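Local coordinates for aldehyde dehydrogenase family protein (Pseudomonas syringae pv. tomato, PDB 6X9L), which oxidises long-chain aliphatic aldehydes such as octanal, probably to the corresponding acids, with NAD+ as the electron acceptor, at residues 155-160 / 232-237; 181-186 / 208-213; 254-259 / 462-467. The protein carries 1 engineered substitution. All coordinates share one frame; numbering follows the deposited sequence.

Contact 1. Residues 155-160 / 232-237; sequences ITPWNW and SITGSN. With NAD (nicotinamide-adenine-dinucleotide), chain D; OYA (octanal), chain C.
The pyrrolidine ring of P157 lies obliquely across the side chain of T234, P157 CG standing 3.7 Å from T234 CG2, where two neighbouring parallel strands of the Rossmann-type NAD-binding domain come to an end beside the cofactor. I155, the last residue of strand 143-155, is paired with I233. Two backbone bonds set this alignment: I155 N donates to S232 O (3.0 Å), and T234 N donates to I155 O. The pairing goes no further, since the proline nitrogen has no hydrogen to offer T234 O.

On the sheet face shared by I155 and I233, I155 CG2 meets I233 CD1 at 4.0 Å. In I155, CG1 is anti to the carbonyl carbon (chi1 -57°), which puts CG2 against the adenosine ribose and carries CD1 to the adenine, 3.8 Å from NAD N3A. T234 divides its branches: OG1 takes a hydrogen bond from K168 NZ, while CG2 packs on the nicotinamide, 3.4 Å from NAD C4N, the carbon that accepts hydride in NAD-dependent dehydrogenases. At G235 any CB would run into NAD C5B, so the missing side chain lets the backbone pass close to the ribose.

Polar atoms of the two loops meet the cofactor at the adenosine ribose and the pyrophosphate. T156 O accepts a bond from NAD O3B at 2.8 Å, and W158 NE1 gives a weak, bent one to NAD O2N. S236, the N-cap of helix 237-247, lies at the adenosine phosphate, though the exact place of NAD O1A there is doubtful. N159 reaches the aldehyde pocket, its ND2 held by Q289 O near the octanal oxygen, consistent with the oxyanion-hole asparagine of relatives. Beyond it W160 turns one indole face to the octanal chain, with OYA C11 towards the rim, 3.6 Å from W160 CZ2.

Contact 2. Residues 181-186 / 208-213; sequences LKPSEL and FNLVNG. With NAD (nicotinamide-adenine-dinucleotide), chain D.
K182 curls back at chi3 and chi4 (84° and 59°) to set its ammonium between a backbone carbonyl, a carboxylate and the cofactor: K182 NZ donates to G213 O at 2.9 Å, the donor tilted 24° from the carbonyl plane. The contact joins the two parallel strands of a beta-alpha-beta unit of the Rossmann-type domain: strand 178-182, helix 188-201 and strand 208-210. E185 OE1 completes the grip, forming a salt bridge with K182 NZ at 3.3 Å and accepting from NAD O2B at 2.9 Å. K182 NZ adds weak bonds to NAD O2B and NAD O3B, and the lysine-glutamate pair thereby holds the adenosine ribose diol.

Behind this site the strands run parallel with L181 beside L210. L181 N donates to N209 O at 2.7 Å, and V211 N to L181 O. L181 CD2 touches the edge of the F208 ring, near its plane, and helix 188-201 packs on that ring too. P183 crosses L210 at about a right angle, the two CG atoms 4.2 Å apart. At G213 the backbone angles would jam a side chain against N212 O. A water joins the loops, donating to P183 O and, at 2.7 Å, to N212 OD1.

Contact 3. Residues 254-259 / 462-467; sequences VTQELG and SGNGRE. With NAD (nicotinamide-adenine-dinucleotide), chain D.
With CG anti to the carbonyl carbon in both Q256 (chi1 -54°) and N464 (chi1 -81°), the two side chains run side by side in the same direction. Their amide planes are only 27° apart, and N464 ND2 donates almost straight to Q256 OE1 at 3.1 Å, while also bonding K252 O of the second subunit. Beneath them the backbones form an antiparallel hydrogen-bonded pair, Q256 N to N464 O and N464 N to Q256 O, both 2.9 Å. At the next pair, E257 with G463, a CB on the glycine would strike Q256 O.

The strand partnership continues into the loop: L258 N donates to S462 O at 2.8 Å from well above the carbonyl plane, and S462 OG donates to G259 O at 2.7 Å. A bend at chi2 turns the E257 carboxylate across the E467 chain, with E257 OE2 3.2 Å from E467 CG. E467 OE2 is salt-bridged to K168. E257 OE1 accepts a weak, bent bond from NAD N7N at 3.1 Å, and L258 O a longer, likewise weak but nearly straight one. The result is a short antiparallel strand added to the edge of the Rossmann-type sheet, beside the nicotinamide end of the aldehyde dehydrogenase cofactor site.

All three contacts reach one sheet and all touch the same NAD. Contact 1 is the middle member: its centre lies about 11 Å from that of contact 2 and about 10 Å from that of contact 3, whereas the centres of contacts 2 and 3 are about 19 Å apart and the two do not meet. Contact 2 abuts contact 1 by packing, with W158 CB 3.3 Å from S184 OG, and holds the adenosine ribose. Contact 3 joins contact 1 through neighbouring strands, I233 N lying 2.8 Å from T255 O in a probable hydrogen bond, and serves the carboxamide. Octanal touches contact 1 and also bonds the backbone N of A291, an engineered residue.

Contact 1. Residues 155-160 / 232-237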
loop_
_atom_site.group_PDB
_atom_site.type_symbol
_atom_site.label_atom_id
_atom_site.label_comp_id
_atom_site.label_asym_id
_atom_site.label_seq_id
_atom_site.Cartn_x
_atom_site.Cartn_y
_atom_site.Cartn_z
ATOM N N ILE A 155 -3.355 15.193 -2.864
ATOM C CA ILE A 155 -3.654 15.754 -4.173
ATOM C C ILE A 155 -5.085 15.352 -4.541
ATOM O O ILE A 155 -5.445 14.167 -4.466
ATOM C CB ILE A 155 -2.643 15.272 -5.231
ATOM C CG1 ILE A 155 -1.219 15.628 -4.803
ATOM C CG2 ILE A 155 -2.935 15.871 -6.572
ATOM C CD1 ILE A 155 -0.177 15.046 -5.722
ATOM N N THR A 156 -5.895 16.329 -4.937
ATOM C CA THR A 156 -7.316 16.111 -5.143
ATOM C C THR A 156 -7.797 16.626 -6.495
ATOM O O THR A 156 -7.182 17.516 -7.101
ATOM C CB THR A 156 -8.123 16.765 -4.010
ATOM O OG1 THR A 156 -7.670 18.104 -3.806
ATOM C CG2 THR A 156 -7.960 15.962 -2.717
ATOM N N PRO A 157 -8.923 16.063 -7.005
ATOM C CA PRO A 157 -9.446 16.453 -8.323
ATOM C C PRO A 157 -10.494 17.550 -8.208
ATOM O O PRO A 157 -10.736 18.069 -7.116
ATOM C CB PRO A 157 -10.061 15.147 -8.820
ATOM C CG PRO A 157 -10.682 14.598 -7.519
ATOM C CD PRO A 157 -9.755 15.012 -6.389
ATOM N N TRP A 158 -11.167 17.882 -9.314
ATOM C CA TRP A 158 -12.075 19.027 -9.322
ATOM C C TRP A 158 -13.560 18.667 -9.293
ATOM O O TRP A 158 -14.393 19.576 -9.179
ATOM C CB TRP A 158 -11.806 19.887 -10.556
ATOM C CG TRP A 158 -11.731 19.069 -11.817
ATOM C CD1 TRP A 158 -10.600 18.770 -12.535
ATOM C CD2 TRP A 158 -12.822 18.459 -12.520
ATOM N NE1 TRP A 158 -10.925 18.017 -13.620
ATOM C CE2 TRP A 158 -12.283 17.813 -13.640
ATOM C CE3 TRP A 158 -14.201 18.404 -12.312
ATOM C CZ2 TRP A 158 -13.085 17.105 -14.554
ATOM C CZ3 TRP A 158 -14.986 17.697 -13.217
ATOM C CH2 TRP A 158 -14.434 17.065 -14.314
ATOM N N ASN A 159 -13.916 17.377 -9.386
ATOM C CA ASN A 159 -15.303 16.992 -9.656
ATOM C C ASN A 159 -16.155 16.980 -8.388
ATOM O O ASN A 159 -17.354 17.294 -8.428
ATOM C CB ASN A 159 -15.348 15.620 -10.323
ATOM C CG ASN A 159 -14.873 14.527 -9.401
ATOM O OD1 ASN A 159 -13.859 14.688 -8.706
ATOM N ND2 ASN A 159 -15.617 13.431 -9.351
ATOM N N TRP A 160 -15.561 16.600 -7.262
ATOM C CA TRP A 160 -16.182 16.714 -5.944
ATOM C C TRP A 160 -15.182 17.413 -5.022
ATOM O O TRP A 160 -14.663 16.811 -4.073
ATOM C CB TRP A 160 -16.571 15.345 -5.398
ATOM C CG TRP A 160 -17.724 14.724 -6.078
ATOM C CD1 TRP A 160 -17.715 13.993 -7.237
ATOM C CD2 TRP A 160 -19.080 14.755 -5.633
ATOM N NE1 TRP A 160 -18.989 13.572 -7.541
ATOM C CE2 TRP A 160 -19.847 14.029 -6.572
ATOM C CE3 TRP A 160 -19.722 15.315 -4.522
ATOM C CZ2 TRP A 160 -21.227 13.853 -6.433
ATOM C CZ3 TRP A 160 -21.094 15.140 -4.388
ATOM C CH2 TRP A 160 -21.830 14.410 -5.336
ATOM N N SER A 232 -1.179 10.703 -0.911
ATOM C CA SER A 232 -2.487 10.191 -1.286
ATOM C C SER A 232 -3.013 11.039 -2.437
ATOM O O SER A 232 -3.040 12.274 -2.346
ATOM C CB SER A 232 -3.468 10.223 -0.102
ATOM O OG SER A 232 -4.723 9.690 -0.484
ATOM N N ILE A 233 -3.409 10.386 -3.521
ATOM C CA ILE A 233 -3.874 11.087 -4.705
ATOM C C ILE A 233 -5.190 10.481 -5.164
ATOM O O ILE A 233 -5.316 9.254 -5.281
ATOM C CB ILE A 233 -2.857 11.054 -5.863
ATOM C CG1 ILE A 233 -3.478 11.747 -7.081
ATOM C CG2 ILE A 233 -2.424 9.610 -6.177
ATOM C CD1 ILE A 233 -2.498 12.170 -8.156
ATOM N N THR A 234 -6.158 11.358 -5.423
ATOM C CA THR A 234 -7.398 11.065 -6.123
ATOM C C THR A 234 -7.360 11.789 -7.468
ATOM O O THR A 234 -7.392 13.024 -7.512
ATOM C CB THR A 234 -8.579 11.515 -5.281
ATOM O OG1 THR A 234 -8.590 10.742 -4.070
ATOM C CG2 THR A 234 -9.884 11.354 -6.047
ATOM N N GLY A 235 -7.278 11.027 -8.552
ATOM C CA GLY A 235 -7.142 11.622 -9.872
ATOM C C GLY A 235 -7.129 10.573 -10.971
ATOM O O GLY A 235 -7.640 9.459 -10.804
ATOM N N SER A 236 -6.534 10.947 -12.103
ATOM C CA SER A 236 -6.507 10.070 -13.255
ATOM C C SER A 236 -5.468 8.978 -13.068
ATOM O O SER A 236 -4.495 9.136 -12.334
ATOM C CB SER A 236 -6.187 10.857 -14.526
ATOM O OG SER A 236 -4.851 11.333 -14.529
ATOM N N ASN A 237 -5.686 7.858 -13.750
ATOM C CA ASN A 237 -4.677 6.813 -13.762
ATOM C C ASN A 237 -3.340 7.353 -14.238
ATOM O O ASN A 237 -2.294 7.039 -13.654
ATOM C CB ASN A 237 -5.142 5.652 -14.637
ATOM C CG ASN A 237 -6.046 4.711 -13.889
ATOM O OD1 ASN A 237 -7.206 5.032 -13.614
ATOM N ND2 ASN A 237 -5.517 3.545 -13.526
HETATM P PA NAD D . -6.050 14.290 -12.900
HETATM O O1A NAD D . -5.497 12.916 -12.765
HETATM O O2A NAD D . -5.780 14.909 -14.216
HETATM O O5B NAD D . -5.526 15.251 -11.708
HETATM C C5B NAD D . -5.737 14.918 -10.349
HETATM C C4B NAD D . -4.791 15.729 -9.453
HETATM O O4B NAD D . -3.457 15.393 -9.773
HETATM C C3B NAD D . -4.891 17.232 -9.673
HETATM O O3B NAD D . -4.701 17.874 -8.418
HETATM C C2B NAD D . -3.725 17.552 -10.593
HETATM O O2B NAD D . -3.226 18.862 -10.425
HETATM C C1B NAD D . -2.712 16.564 -10.088
HETATM N N9A NAD D . -1.737 16.144 -11.085
HETATM C C8A NAD D . -1.869 16.079 -12.456
HETATM N N7A NAD D . -0.716 15.562 -12.944
HETATM C C5A NAD D . 0.125 15.306 -11.915
HETATM C C6A NAD D . 1.406 14.782 -11.848
HETATM N N6A NAD D . 1.977 14.276 -12.941
HETATM N N1A NAD D . 2.000 14.624 -10.614
HETATM C C2A NAD D . 1.340 14.982 -9.461
HETATM N N3A NAD D . 0.065 15.502 -9.527
HETATM C C4A NAD D . -0.515 15.660 -10.740
HETATM O O3 NAD D . -7.608 14.228 -12.494
HETATM P PN NAD D . -8.902 14.492 -13.412
HETATM O O1N NAD D . -8.951 13.485 -14.499
HETATM O O2N NAD D . -8.989 15.925 -13.743
HETATM O O5D NAD D . -9.943 14.095 -12.217
HETATM C C5D NAD D . -10.990 13.194 -12.485
HETATM C C4D NAD D . -10.477 11.768 -12.270
HETATM O O4D NAD D . -10.389 11.494 -10.883
HETATM C C3D NAD D . -11.444 10.756 -12.854
HETATM O O3D NAD D . -10.712 9.664 -13.354
HETATM C C2D NAD D . -12.190 10.286 -11.632
HETATM O O2D NAD D . -12.749 9.001 -11.799
HETATM C C1D NAD D . -11.084 10.302 -10.581
HETATM N N1N NAD D . -11.720 10.268 -9.259
HETATM C C2N NAD D . -11.567 9.162 -8.469
HETATM C C3N NAD D . -12.205 9.093 -7.237
HETATM C C7N NAD D . -12.084 7.897 -6.344
HETATM O O7N NAD D . -12.503 8.059 -5.013
HETATM N N7N NAD D . -11.618 6.727 -6.792
HETATM C C4N NAD D . -13.004 10.147 -6.812
HETATM C C5N NAD D . -13.159 11.259 -7.628
HETATM C C6N NAD D . -12.519 11.306 -8.861
HETATM C C14 OYA C . -23.966 9.673 -3.878
HETATM C C5 OYA C . -22.641 9.814 -4.603
HETATM C C6 OYA C . -21.607 10.354 -3.634
HETATM C C11 OYA C . -20.449 10.941 -4.409
HETATM C C7 OYA C . -19.470 9.858 -4.828
HETATM C C8 OYA C . -18.289 10.554 -5.501
HETATM C C9 OYA C . -17.058 9.659 -5.604
HETATM C C10 OYA C . -16.746 9.322 -7.048
HETATM O OAB OYA C . -16.054 10.071 -7.706
#

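Contact 2. Residues 181-186 / 208-213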
loop_
_atom_site.group_PDB
_atom_site.type_symbol
_atom_site.label_atom_id
_atom_site.label_comp_id
_atom_site.label_asym_id
_atom_site.label_seq_id
_atom_site.Cartn_x
_atom_site.Cartn_y
_atom_site.Cartn_z
ATOM N N LEU A 181 -1.620 20.060 1.179
ATOM C CA LEU A 181 -2.642 19.749 0.189
ATOM C C LEU A 181 -2.407 20.564 -1.074
ATOM O O LEU A 181 -2.220 21.784 -1.003
ATOM C CB LEU A 181 -4.044 20.051 0.739
ATOM C CG LEU A 181 -5.182 20.229 -0.283
ATOM C CD1 LEU A 181 -5.456 18.915 -1.027
ATOM C CD2 LEU A 181 -6.460 20.745 0.371
ATOM N N LYS A 182 -2.420 19.892 -2.227
ATOM C CA LYS A 182 -2.499 20.597 -3.500
ATOM C C LYS A 182 -3.875 20.356 -4.097
ATOM O O LYS A 182 -4.149 19.241 -4.571
ATOM C CB LYS A 182 -1.414 20.135 -4.474
ATOM C CG LYS A 182 -1.269 21.087 -5.671
ATOM C CD LYS A 182 -0.789 20.408 -6.948
ATOM C CE LYS A 182 -1.944 19.767 -7.712
ATOM N NZ LYS A 182 -2.983 20.764 -8.094
ATOM N N PRO A 183 -4.779 21.337 -4.085
ATOM C CA PRO A 183 -6.089 21.143 -4.719
ATOM C C PRO A 183 -5.932 21.116 -6.223
ATOM O O PRO A 183 -4.894 21.467 -6.779
ATOM C CB PRO A 183 -6.914 22.361 -4.286
ATOM C CG PRO A 183 -6.064 23.096 -3.266
ATOM C CD PRO A 183 -4.630 22.691 -3.524
ATOM N N SER A 184 -6.998 20.705 -6.888
ATOM C CA SER A 184 -7.070 20.855 -8.333
ATOM C C SER A 184 -6.927 22.327 -8.719
ATOM O O SER A 184 -7.569 23.208 -8.133
ATOM C CB SER A 184 -8.388 20.295 -8.826
ATOM O OG SER A 184 -8.630 20.682 -10.160
ATOM N N GLU A 185 -6.070 22.602 -9.703
ATOM C CA GLU A 185 -5.995 23.969 -10.195
ATOM C C GLU A 185 -7.248 24.364 -10.961
ATOM O O GLU A 185 -7.424 25.549 -11.260
ATOM C CB GLU A 185 -4.756 24.163 -11.064
ATOM C CG GLU A 185 -4.674 23.262 -12.303
ATOM C CD GLU A 185 -4.280 21.812 -11.990
ATOM O OE1 GLU A 185 -4.586 21.327 -10.874
ATOM O OE2 GLU A 185 -3.673 21.153 -12.870
ATOM N N LEU A 186 -8.132 23.417 -11.264
ATOM C CA LEU A 186 -9.421 23.734 -11.872
ATOM C C LEU A 186 -10.558 23.836 -10.855
ATOM O O LEU A 186 -11.711 24.010 -11.248
ATOM C CB LEU A 186 -9.755 22.692 -12.948
ATOM C CG LEU A 186 -8.618 22.560 -13.976
ATOM C CD1 LEU A 186 -8.557 21.194 -14.653
ATOM C CD2 LEU A 186 -8.759 23.650 -15.008
ATOM N N PHE A 208 -2.120 21.878 8.774
ATOM C CA PHE A 208 -2.721 21.867 7.446
ATOM C C PHE A 208 -2.101 22.963 6.595
ATOM O O PHE A 208 -2.060 24.123 7.007
ATOM C CB PHE A 208 -4.239 22.064 7.509
ATOM C CG PHE A 208 -4.858 22.339 6.183
ATOM C CD1 PHE A 208 -5.147 21.300 5.315
ATOM C CD2 PHE A 208 -5.139 23.644 5.787
ATOM C CE1 PHE A 208 -5.714 21.545 4.068
ATOM C CE2 PHE A 208 -5.710 23.896 4.550
ATOM C CZ PHE A 208 -5.997 22.836 3.691
ATOM N N ASN A 209 -1.635 22.599 5.400
ATOM C CA ASN A 209 -0.980 23.548 4.514
ATOM C C ASN A 209 -1.527 23.406 3.104
ATOM O O ASN A 209 -1.733 22.290 2.622
ATOM C CB ASN A 209 0.520 23.342 4.537
ATOM C CG ASN A 209 1.096 23.538 5.920
ATOM O OD1 ASN A 209 1.265 24.658 6.370
ATOM N ND2 ASN A 209 1.385 22.446 6.603
ATOM N N LEU A 210 -1.766 24.551 2.455
ATOM C CA LEU A 210 -2.359 24.617 1.124
ATOM C C LEU A 210 -1.391 25.264 0.131
ATOM O O LEU A 210 -0.904 26.383 0.358
ATOM C CB LEU A 210 -3.665 25.404 1.177
ATOM C CG LEU A 210 -4.573 25.265 -0.036
ATOM C CD1 LEU A 210 -5.973 25.568 0.386
ATOM C CD2 LEU A 210 -4.138 26.230 -1.101
ATOM N N VAL A 211 -1.107 24.569 -0.969
ATOM C CA VAL A 211 -0.339 25.152 -2.061
ATOM C C VAL A 211 -1.083 24.888 -3.362
ATOM O O VAL A 211 -1.504 23.759 -3.635
ATOM C CB VAL A 211 1.100 24.598 -2.146
ATOM C CG1 VAL A 211 1.856 25.293 -3.264
ATOM C CG2 VAL A 211 1.836 24.764 -0.821
ATOM N N ASN A 212 -1.244 25.927 -4.167
ATOM C CA ASN A 212 -1.856 25.792 -5.474
ATOM C C ASN A 212 -0.780 25.607 -6.535
ATOM O O ASN A 212 0.374 26.009 -6.360
ATOM C CB ASN A 212 -2.714 27.015 -5.787
ATOM C CG ASN A 212 -4.021 27.003 -5.043
ATOM O OD1 ASN A 212 -4.663 25.956 -4.920
ATOM N ND2 ASN A 212 -4.430 28.168 -4.536
ATOM N N GLY A 213 -1.170 24.978 -7.632
ATOM C CA GLY A 213 -0.294 24.882 -8.785
ATOM C C GLY A 213 -0.617 23.665 -9.629
ATOM O O GLY A 213 -1.581 22.940 -9.386
HETATM P PA NAD D . -6.050 14.290 -12.900
HETATM O O1A NAD D . -5.497 12.916 -12.765
HETATM O O2A NAD D . -5.780 14.909 -14.216
HETATM O O5B NAD D . -5.526 15.251 -11.708
HETATM C C5B NAD D . -5.737 14.918 -10.349
HETATM C C4B NAD D . -4.791 15.729 -9.453
HETATM O O4B NAD D . -3.457 15.393 -9.773
HETATM C C3B NAD D . -4.891 17.232 -9.673
HETATM O O3B NAD D . -4.701 17.874 -8.418
HETATM C C2B NAD D . -3.725 17.552 -10.593
HETATM O O2B NAD D . -3.226 18.862 -10.425
HETATM C C1B NAD D . -2.712 16.564 -10.088
HETATM N N9A NAD D . -1.737 16.144 -11.085
HETATM C C8A NAD D . -1.869 16.079 -12.456
HETATM N N7A NAD D . -0.716 15.562 -12.944
HETATM C C5A NAD D . 0.125 15.306 -11.915
HETATM C C6A NAD D . 1.406 14.782 -11.848
HETATM N N6A NAD D . 1.977 14.276 -12.941
HETATM N N1A NAD D . 2.000 14.624 -10.614
HETATM C C2A NAD D . 1.340 14.982 -9.461
HETATM N N3A NAD D . 0.065 15.502 -9.527
HETATM C C4A NAD D . -0.515 15.660 -10.740
HETATM O O3 NAD D . -7.608 14.228 -12.494
HETATM P PN NAD D . -8.902 14.492 -13.412
HETATM O O1N NAD D . -8.951 13.485 -14.499
HETATM O O2N NAD D . -8.989 15.925 -13.743
HETATM O O5D NAD D . -9.943 14.095 -12.217
HETATM C C5D NAD D . -10.990 13.194 -12.485
HETATM C C4D NAD D . -10.477 11.768 -12.270
HETATM O O4D NAD D . -10.389 11.494 -10.883
HETATM C C3D NAD D . -11.444 10.756 -12.854
HETATM O O3D NAD D . -10.712 9.664 -13.354
HETATM C C2D NAD D . -12.190 10.286 -11.632
HETATM O O2D NAD D . -12.749 9.001 -11.799
HETATM C C1D NAD D . -11.084 10.302 -10.581
HETATM N N1N NAD D . -11.720 10.268 -9.259
HETATM C C2N NAD D . -11.567 9.162 -8.469
HETATM C C3N NAD D . -12.205 9.093 -7.237
HETATM C C7N NAD D . -12.084 7.897 -6.344
HETATM O O7N NAD D . -12.503 8.059 -5.013
HETATM N N7N NAD D . -11.618 6.727 -6.792
HETATM C C4N NAD D . -13.004 10.147 -6.812
HETATM C C5N NAD D . -13.159 11.259 -7.628
HETATM C C6N NAD D . -12.519 11.306 -8.861
HETATM O O HOH W 1 -4.245 24.111 -6.896
#

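Contact 3. Residues 254-259 / 462-467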
loop_
_atom_site.group_PDB
_atom_site.type_symbol
_atom_site.label_atom_id
_atom_site.label_comp_id
_atom_site.label_asym_id
_atom_site.label_seq_id
_atom_site.Cartn_x
_atom_site.Cartn_y
_atom_site.Cartn_z
ATOM N N VAL A 254 1.817 5.041 -0.556
ATOM C CA VAL A 254 1.149 5.590 -1.726
ATOM C C VAL A 254 -0.309 5.156 -1.669
ATOM O O VAL A 254 -0.609 3.952 -1.655
ATOM C CB VAL A 254 1.820 5.118 -3.032
ATOM C CG1 VAL A 254 0.968 5.495 -4.261
ATOM C CG2 VAL A 254 3.259 5.674 -3.138
ATOM N N THR A 255 -1.211 6.128 -1.625
ATOM C CA THR A 255 -2.639 5.870 -1.654
ATOM C C THR A 255 -3.226 6.486 -2.919
ATOM O O THR A 255 -2.973 7.658 -3.212
ATOM C CB THR A 255 -3.309 6.437 -0.401
ATOM O OG1 THR A 255 -3.071 5.534 0.684
ATOM C CG2 THR A 255 -4.794 6.581 -0.606
ATOM N N GLN A 256 -3.999 5.696 -3.669
ATOM C CA GLN A 256 -4.493 6.105 -4.986
ATOM C C GLN A 256 -5.958 5.734 -5.168
ATOM O O GLN A 256 -6.356 4.592 -4.931
ATOM C CB GLN A 256 -3.675 5.472 -6.119
ATOM C CG GLN A 256 -2.183 5.720 -6.020
ATOM C CD GLN A 256 -1.399 4.697 -6.801
ATOM O OE1 GLN A 256 -1.308 3.531 -6.395
ATOM N NE2 GLN A 256 -0.832 5.119 -7.933
ATOM N N GLU A 257 -6.743 6.710 -5.596
ATOM C CA GLU A 257 -8.138 6.556 -5.967
ATOM C C GLU A 257 -8.218 7.036 -7.408
ATOM O O GLU A 257 -8.116 8.244 -7.664
ATOM C CB GLU A 257 -9.045 7.381 -5.064
ATOM C CG GLU A 257 -8.946 7.070 -3.591
ATOM C CD GLU A 257 -9.979 6.046 -3.164
ATOM O OE1 GLU A 257 -10.786 5.659 -4.038
ATOM O OE2 GLU A 257 -9.978 5.628 -1.979
ATOM N N LEU A 258 -8.382 6.093 -8.349
ATOM C CA LEU A 258 -8.278 6.443 -9.764
ATOM C C LEU A 258 -9.558 6.172 -10.554
ATOM O O LEU A 258 -10.671 6.286 -10.020
ATOM C CB LEU A 258 -7.101 5.686 -10.374
ATOM C CG LEU A 258 -5.853 5.653 -9.487
ATOM C CD1 LEU A 258 -4.760 4.910 -10.197
ATOM C CD2 LEU A 258 -5.380 7.062 -9.085
ATOM N N GLY A 259 -9.412 5.793 -11.827
ATOM C CA GLY A 259 -10.545 5.697 -12.730
ATOM C C GLY A 259 -11.474 4.530 -12.433
ATOM O O GLY A 259 -11.189 3.647 -11.621
ATOM N N SER A 462 -8.326 0.601 -10.305
ATOM C CA SER A 462 -9.035 1.747 -9.753
ATOM C C SER A 462 -8.347 2.345 -8.519
ATOM O O SER A 462 -8.792 3.393 -8.018
ATOM C CB SER A 462 -10.479 1.351 -9.426
ATOM O OG SER A 462 -11.215 1.121 -10.614
ATOM N N GLY A 463 -7.285 1.716 -8.017
ATOM C CA GLY A 463 -6.423 2.365 -7.048
ATOM C C GLY A 463 -5.743 1.370 -6.113
ATOM O O GLY A 463 -5.590 0.186 -6.425
ATOM N N ASN A 464 -5.334 1.915 -4.968
ATOM C CA ASN A 464 -4.673 1.194 -3.885
ATOM C C ASN A 464 -5.036 1.917 -2.591
ATOM O O ASN A 464 -4.872 3.143 -2.495
ATOM C CB ASN A 464 -3.142 1.167 -4.070
ATOM C CG ASN A 464 -2.666 0.096 -5.041
ATOM O OD1 ASN A 464 -3.042 -1.069 -4.943
ATOM N ND2 ASN A 464 -1.803 0.489 -5.976
ATOM N N GLY A 465 -5.511 1.165 -1.603
ATOM C CA GLY A 465 -5.980 1.727 -0.352
ATOM C C GLY A 465 -7.488 1.958 -0.337
ATOM O O GLY A 465 -8.199 1.763 -1.326
ATOM N N ARG A 466 -7.975 2.389 0.834
ATOM C CA ARG A 466 -9.386 2.684 1.082
ATOM C C ARG A 466 -9.541 4.026 1.798
ATOM O O ARG A 466 -8.719 4.410 2.642
ATOM C CB ARG A 466 -10.057 1.602 1.938
ATOM C CG ARG A 466 -10.312 0.310 1.204
ATOM C CD ARG A 466 -11.120 0.528 -0.054
ATOM N NE ARG A 466 -11.364 -0.722 -0.764
ATOM C CZ ARG A 466 -10.528 -1.245 -1.660
ATOM N NH1 ARG A 466 -9.389 -0.616 -1.952
ATOM N NH2 ARG A 466 -10.832 -2.393 -2.266
ATOM N N GLU A 467 -10.619 4.727 1.464
ATOM C CA GLU A 467 -11.005 5.955 2.141
ATOM C C GLU A 467 -12.375 5.760 2.790
ATOM O O GLU A 467 -13.040 4.730 2.605
ATOM C CB GLU A 467 -10.998 7.157 1.169
ATOM C CG GLU A 467 -9.595 7.491 0.595
ATOM C CD GLU A 467 -9.508 8.808 -0.204
ATOM O OE1 GLU A 467 -10.525 9.242 -0.778
ATOM O OE2 GLU A 467 -8.400 9.404 -0.259
HETATM P PA NAD D . -6.050 14.290 -12.900
HETATM O O1A NAD D . -5.497 12.916 -12.765
HETATM O O2A NAD D . -5.780 14.909 -14.216
HETATM O O5B NAD D . -5.526 15.251 -11.708
HETATM C C5B NAD D . -5.737 14.918 -10.349
HETATM C C4B NAD D . -4.791 15.729 -9.453
HETATM O O4B NAD D . -3.457 15.393 -9.773
HETATM C C3B NAD D . -4.891 17.232 -9.673
HETATM O O3B NAD D . -4.701 17.874 -8.418
HETATM C C2B NAD D . -3.725 17.552 -10.593
HETATM O O2B NAD D . -3.226 18.862 -10.425
HETATM C C1B NAD D . -2.712 16.564 -10.088
HETATM N N9A NAD D . -1.737 16.144 -11.085
HETATM C C8A NAD D . -1.869 16.079 -12.456
HETATM N N7A NAD D . -0.716 15.562 -12.944
HETATM C C5A NAD D . 0.125 15.306 -11.915
HETATM C C6A NAD D . 1.406 14.782 -11.848
HETATM N N6A NAD D . 1.977 14.276 -12.941
HETATM N N1A NAD D . 2.000 14.624 -10.614
HETATM C C2A NAD D . 1.340 14.982 -9.461
HETATM N N3A NAD D . 0.065 15.502 -9.527
HETATM C C4A NAD D . -0.515 15.660 -10.740
HETATM O O3 NAD D . -7.608 14.228 -12.494
HETATM P PN NAD D . -8.902 14.492 -13.412
HETATM O O1N NAD D . -8.951 13.485 -14.499
HETATM O O2N NAD D . -8.989 15.925 -13.743
HETATM O O5D NAD D . -9.943 14.095 -12.217
HETATM C C5D NAD D . -10.990 13.194 -12.485
HETATM C C4D NAD D . -10.477 11.768 -12.270
HETATM O O4D NAD D . -10.389 11.494 -10.883
HETATM C C3D NAD D . -11.444 10.756 -12.854
HETATM O O3D NAD D . -10.712 9.664 -13.354
HETATM C C2D NAD D . -12.190 10.286 -11.632
HETATM O O2D NAD D . -12.749 9.001 -11.799
HETATM C C1D NAD D . -11.084 10.302 -10.581
HETATM N N1N NAD D . -11.720 10.268 -9.259
HETATM C C2N NAD D . -11.567 9.162 -8.469
HETATM C C3N NAD D . -12.205 9.093 -7.237
HETATM C C7N NAD D . -12.084 7.897 -6.344
HETATM O O7N NAD D . -12.503 8.059 -5.013
HETATM N N7N NAD D . -11.618 6.727 -6.792
HETATM C C4N NAD D . -13.004 10.147 -6.812
HETATM C C5N NAD D . -13.159 11.259 -7.628
HETATM C C6N NAD D . -12.519 11.306 -8.861
HETATM O O HOH W 2 -8.284 2.894 -4.220
#